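Local coordinates for protein DegQ (Legionella fallonii, PDB 3PV2) that probably degrades misfolded proteins as a self-compartmentizing protease and chaperone of the HtrA family, forming large assemblies of twelve subunits, at residues B[102-107]-B[114-119]; B[365-370]-B[422-427]. All blocks are in the same frame, centred on the assembly; numbering follows the deposited sequence.

Overall arrangement
Interaction 1 and interaction 2 sit in separate domains, on opposite sides of the chain's centre, with their centres about 54 Å apart and their nearest atoms about 31 Å apart. They share no strand, sheet or helix. Along the chain they come in series: 102-107 pairs with 114-119 in the first barrel of the trypsin-like protease, the second barrel and the first PDZ domain follow, and only then does loop 365-370 meet helix 421-428 in the second PDZ domain. Between subunits the two domains approach: T105 and K115 of interaction 1 pack on R401 of the second subunit, on its helix 398-402. Interaction 2 reaches a third subunit through Q425, so both contacts border interfaces of the 12-mer.

Interaction 1: B[102-107]-B[114-119]; sequences SLITVT and LKARLI
V106 and L114 form an antiparallel hydrogen-bonded pair, with V106 N to L114 O and L114 N to V106 O both 2.7 Å, the latter nearly straight at 174°. T105 and K115 make the adjoining non-hydrogen-bonded pair, where T105 CA comes within 3.4 Å of L114 O in a CA-H...O contact. One step further A116 N still donates to I104 O at 2.9 Å. The return bond is missing: I104 N and A116 O stand 4.9 Å apart, and a water bridges them, accepting from I104 N and donating to A116 O at 2.9 Å, while K115 NZ adds a weak bond to it. The two strands are a hairpin of the N-terminal six-stranded barrel of the trypsin fold, and 101-107 also pairs with strand 32-40. V106 has CG1 anti to its own N (chi1 163°), which leaves CG2 to meet A116 CB at 3.7 Å. A116 CB also lies 3.5 Å from I104 O, close beside the backbone bond. I132 touches V106, L114 and A116, while I104 packs on V35, V37 and L130. T105 and K115 share the other face of the sheet, where R401 of the second subunit packs against both.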
# COMPACT_ATOMS: atom_id res chain seq x y z
N SER B 102 -6.27 -41.09 10.96
CA SER B 102 -6.98 -42.18 10.28
C SER B 102 -6.16 -43.47 10.34
O SER B 102 -6.68 -44.57 10.45
CB SER B 102 -7.25 -41.81 8.83
OG SER B 102 -7.98 -40.60 8.79
N LEU B 103 -4.86 -43.27 10.32
CA LEU B 103 -3.90 -44.34 10.28
C LEU B 103 -2.65 -44.03 11.16
O LEU B 103 -2.16 -42.91 11.17
CB LEU B 103 -3.49 -44.43 8.83
CG LEU B 103 -3.30 -45.76 8.17
CD1 LEU B 103 -3.93 -45.68 6.76
CD2 LEU B 103 -1.80 -46.02 8.15
N ILE B 104 -2.15 -45.05 11.85
CA ILE B 104 -0.97 -44.97 12.65
C ILE B 104 -0.09 -46.18 12.47
O ILE B 104 -0.48 -47.31 12.81
CB ILE B 104 -1.28 -44.90 14.15
CG1 ILE B 104 -2.46 -43.96 14.44
CG2 ILE B 104 -0.04 -44.45 14.90
CD1 ILE B 104 -2.97 -44.04 15.84
N THR B 105 1.13 -45.92 12.03
CA THR B 105 2.08 -46.95 11.72
C THR B 105 3.33 -46.77 12.59
O THR B 105 3.94 -45.69 12.66
CB THR B 105 2.40 -46.94 10.20
OG1 THR B 105 1.17 -46.94 9.48
CG2 THR B 105 3.17 -48.13 9.79
N VAL B 106 3.69 -47.86 13.26
CA VAL B 106 4.84 -47.85 14.13
C VAL B 106 6.01 -48.53 13.46
O VAL B 106 5.83 -49.61 12.93
CB VAL B 106 4.46 -48.51 15.47
CG1 VAL B 106 5.67 -48.89 16.26
CG2 VAL B 106 3.54 -47.54 16.27
N THR B 107 7.19 -47.91 13.48
CA THR B 107 8.42 -48.55 13.00
C THR B 107 9.43 -48.81 14.11
O THR B 107 9.83 -47.90 14.83
CB THR B 107 9.13 -47.68 11.94
OG1 THR B 107 8.20 -47.32 10.92
CG2 THR B 107 10.37 -48.44 11.31
N LEU B 114 4.68 -51.67 11.71
CA LEU B 114 3.46 -52.30 12.27
C LEU B 114 2.28 -51.36 12.30
O LEU B 114 2.41 -50.17 12.64
CB LEU B 114 3.73 -52.81 13.68
CG LEU B 114 4.84 -53.85 13.69
CD1 LEU B 114 5.43 -53.96 15.06
CD2 LEU B 114 4.33 -55.24 13.14
N LYS B 115 1.10 -51.90 11.96
CA LYS B 115 -0.14 -51.17 12.12
C LYS B 115 -0.43 -51.04 13.62
O LYS B 115 -0.33 -51.99 14.36
CB LYS B 115 -1.22 -51.97 11.42
CG LYS B 115 -2.59 -51.34 11.33
CD LYS B 115 -3.46 -52.13 10.33
CE LYS B 115 -4.91 -52.07 10.74
NZ LYS B 115 -5.24 -50.68 11.25
N ALA B 116 -0.77 -49.85 14.10
CA ALA B 116 -0.90 -49.66 15.53
C ALA B 116 -2.32 -49.34 15.83
O ALA B 116 -2.96 -48.63 15.08
CB ALA B 116 -0.00 -48.56 16.00
N ARG B 117 -2.78 -49.78 16.98
CA ARG B 117 -4.13 -49.44 17.37
C ARG B 117 -4.12 -48.40 18.51
O ARG B 117 -3.34 -48.51 19.42
CB ARG B 117 -4.78 -50.73 17.80
CG ARG B 117 -6.23 -50.63 18.12
CD ARG B 117 -6.90 -52.09 17.98
NE ARG B 117 -6.51 -53.02 19.05
CZ ARG B 117 -6.81 -52.87 20.35
NH1 ARG B 117 -7.51 -51.81 20.80
NH2 ARG B 117 -6.39 -53.78 21.24
N LEU B 118 -5.04 -47.45 18.49
CA LEU B 118 -5.17 -46.50 19.59
C LEU B 118 -5.97 -47.11 20.74
O LEU B 118 -7.13 -47.45 20.56
CB LEU B 118 -5.88 -45.24 19.11
CG LEU B 118 -5.71 -43.87 19.76
CD1 LEU B 118 -7.07 -43.24 19.95
CD2 LEU B 118 -4.90 -43.84 21.08
N ILE B 119 -5.37 -47.22 21.91
CA ILE B 119 -6.09 -47.70 23.06
C ILE B 119 -6.87 -46.54 23.61
O ILE B 119 -8.01 -46.69 23.92
CB ILE B 119 -5.18 -48.31 24.10
CG1 ILE B 119 -4.49 -49.51 23.48
CG2 ILE B 119 -5.94 -48.79 25.30
CD1 ILE B 119 -3.92 -50.37 24.49
O HOH W 1 -3.32 -48.07 12.29

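Interaction 2: B[365-370]-B[422-427]; sequences PFLYGL and KSLQTI
L367 makes the apolar contact by directing its side chain at helix 421-428. Its CD1 lies mainly against Q425, 3.7 Å from Q425 CG and 3.9 Å from Q425 CA, and also comes 4.2 Å from L424 CG, while CD2 meets L424 CD2 at 4.1 Å. On the helix side, with CG anti to the backbone N (chi1 180°) and CD2 anti to CA, L424 extends its CD2 to L367. L435 on strand 435-441 also packs on L367, and V388, I410 and A413 also touch L424.

Backbone bonds shape each partner separately. A type II turn runs from L367 to L370, closed by L370 N to L367 O at 3.1 Å, with G369 at the positive-phi position (phi 83°). In the helix, K422 O accepts from T426 N and, at 3.0 Å, from T426 OG1, the two donors arriving on opposite faces of its carbonyl plane.

Polar ends point to other partners: Q425 NE2 hydrogen-bonds E378 OE1 of the third subunit, and Y368 OH is hydrogen-bonded to E357 OE2.

By topology the loop leading into strand 370-378, with helix 421-428 across from it, is consistent with the carboxylate-binding loop and groove-lining helix of PDZ domains. Since aliphatic carbons alone bridge 365-370 and 422-427, loop and helix are probably held together by shape and hydrophobic burial, while the Q425 amide hydrogen-bonds across the subunit interface.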
# COMPACT_ATOMS: atom_id res chain seq x y z
N PRO B 365 -32.65 -24.13 43.21
CA PRO B 365 -33.02 -24.16 41.79
C PRO B 365 -33.22 -22.78 41.18
O PRO B 365 -33.04 -22.61 39.96
CB PRO B 365 -34.29 -24.95 41.76
CG PRO B 365 -34.88 -24.82 43.16
CD PRO B 365 -33.77 -24.41 44.11
N PHE B 366 -33.46 -21.77 41.98
CA PHE B 366 -33.63 -20.49 41.32
C PHE B 366 -32.43 -19.63 41.36
O PHE B 366 -32.26 -18.81 40.43
CB PHE B 366 -34.80 -19.78 41.95
CG PHE B 366 -36.06 -20.61 41.97
CD1 PHE B 366 -36.74 -20.79 43.15
CD2 PHE B 366 -36.50 -21.25 40.84
CE1 PHE B 366 -37.87 -21.54 43.22
CE2 PHE B 366 -37.66 -22.06 40.87
CZ PHE B 366 -38.37 -22.20 42.09
N LEU B 367 -31.70 -19.66 42.46
CA LEU B 367 -30.60 -18.67 42.69
C LEU B 367 -29.24 -19.28 42.40
O LEU B 367 -28.21 -18.58 42.55
CB LEU B 367 -30.63 -18.25 44.17
CG LEU B 367 -31.98 -17.57 44.60
CD1 LEU B 367 -31.84 -17.02 46.04
CD2 LEU B 367 -32.45 -16.45 43.59
N TYR B 368 -29.22 -20.57 42.03
CA TYR B 368 -27.98 -21.22 41.61
C TYR B 368 -27.19 -20.36 40.59
O TYR B 368 -27.72 -19.93 39.59
CB TYR B 368 -28.24 -22.63 41.01
CG TYR B 368 -27.00 -23.17 40.32
CD1 TYR B 368 -26.00 -23.83 41.06
CD2 TYR B 368 -26.81 -22.98 38.95
CE1 TYR B 368 -24.83 -24.30 40.45
CE2 TYR B 368 -25.61 -23.41 38.32
CZ TYR B 368 -24.63 -24.08 39.08
OH TYR B 368 -23.46 -24.52 38.44
N GLY B 369 -25.88 -20.15 40.85
CA GLY B 369 -25.00 -19.49 39.89
C GLY B 369 -25.07 -17.99 39.95
O GLY B 369 -24.42 -17.32 39.12
N LEU B 370 -25.85 -17.41 40.87
CA LEU B 370 -25.94 -15.96 40.94
C LEU B 370 -25.09 -15.42 42.10
O LEU B 370 -25.17 -15.96 43.23
CB LEU B 370 -27.39 -15.52 41.14
CG LEU B 370 -28.41 -16.02 40.04
CD1 LEU B 370 -29.81 -15.51 40.45
CD2 LEU B 370 -28.00 -15.61 38.57
N LYS B 422 -30.58 -12.63 52.29
CA LYS B 422 -31.39 -13.59 53.01
C LYS B 422 -32.90 -13.48 52.73
O LYS B 422 -33.53 -14.54 52.66
CB LYS B 422 -31.06 -13.56 54.52
CG LYS B 422 -32.08 -14.28 55.48
CD LYS B 422 -31.90 -15.82 55.66
CE LYS B 422 -32.69 -16.35 56.89
NZ LYS B 422 -32.73 -17.86 56.97
N SER B 423 -33.46 -12.26 52.56
CA SER B 423 -34.89 -12.14 52.34
C SER B 423 -35.23 -12.78 51.00
O SER B 423 -36.27 -13.43 50.87
CB SER B 423 -35.44 -10.68 52.30
OG SER B 423 -34.74 -9.80 51.36
N LEU B 424 -34.38 -12.56 49.99
CA LEU B 424 -34.59 -13.18 48.70
C LEU B 424 -34.48 -14.73 48.74
O LEU B 424 -35.24 -15.44 48.07
CB LEU B 424 -33.55 -12.65 47.75
CG LEU B 424 -33.68 -13.26 46.35
CD1 LEU B 424 -35.07 -13.00 45.65
CD2 LEU B 424 -32.43 -12.82 45.47
N GLN B 425 -33.51 -15.24 49.49
CA GLN B 425 -33.34 -16.68 49.63
C GLN B 425 -34.54 -17.31 50.34
O GLN B 425 -34.99 -18.38 50.01
CB GLN B 425 -32.06 -17.00 50.43
CG GLN B 425 -30.78 -16.84 49.60
CD GLN B 425 -29.46 -16.76 50.44
OE1 GLN B 425 -29.47 -16.38 51.60
NE2 GLN B 425 -28.35 -17.04 49.78
N THR B 426 -35.12 -16.62 51.30
CA THR B 426 -36.27 -17.15 52.00
C THR B 426 -37.45 -17.19 50.99
O THR B 426 -38.11 -18.20 50.88
CB THR B 426 -36.60 -16.22 53.20
OG1 THR B 426 -35.51 -16.23 54.12
CG2 THR B 426 -37.88 -16.63 53.95
N ILE B 427 -37.68 -16.11 50.25
CA ILE B 427 -38.76 -16.08 49.27
C ILE B 427 -38.59 -17.12 48.22
O ILE B 427 -39.53 -17.84 47.94
CB ILE B 427 -38.94 -14.70 48.65
CG1 ILE B 427 -39.44 -13.76 49.73
CG2 ILE B 427 -39.96 -14.71 47.51
CD1 ILE B 427 -39.27 -12.17 49.40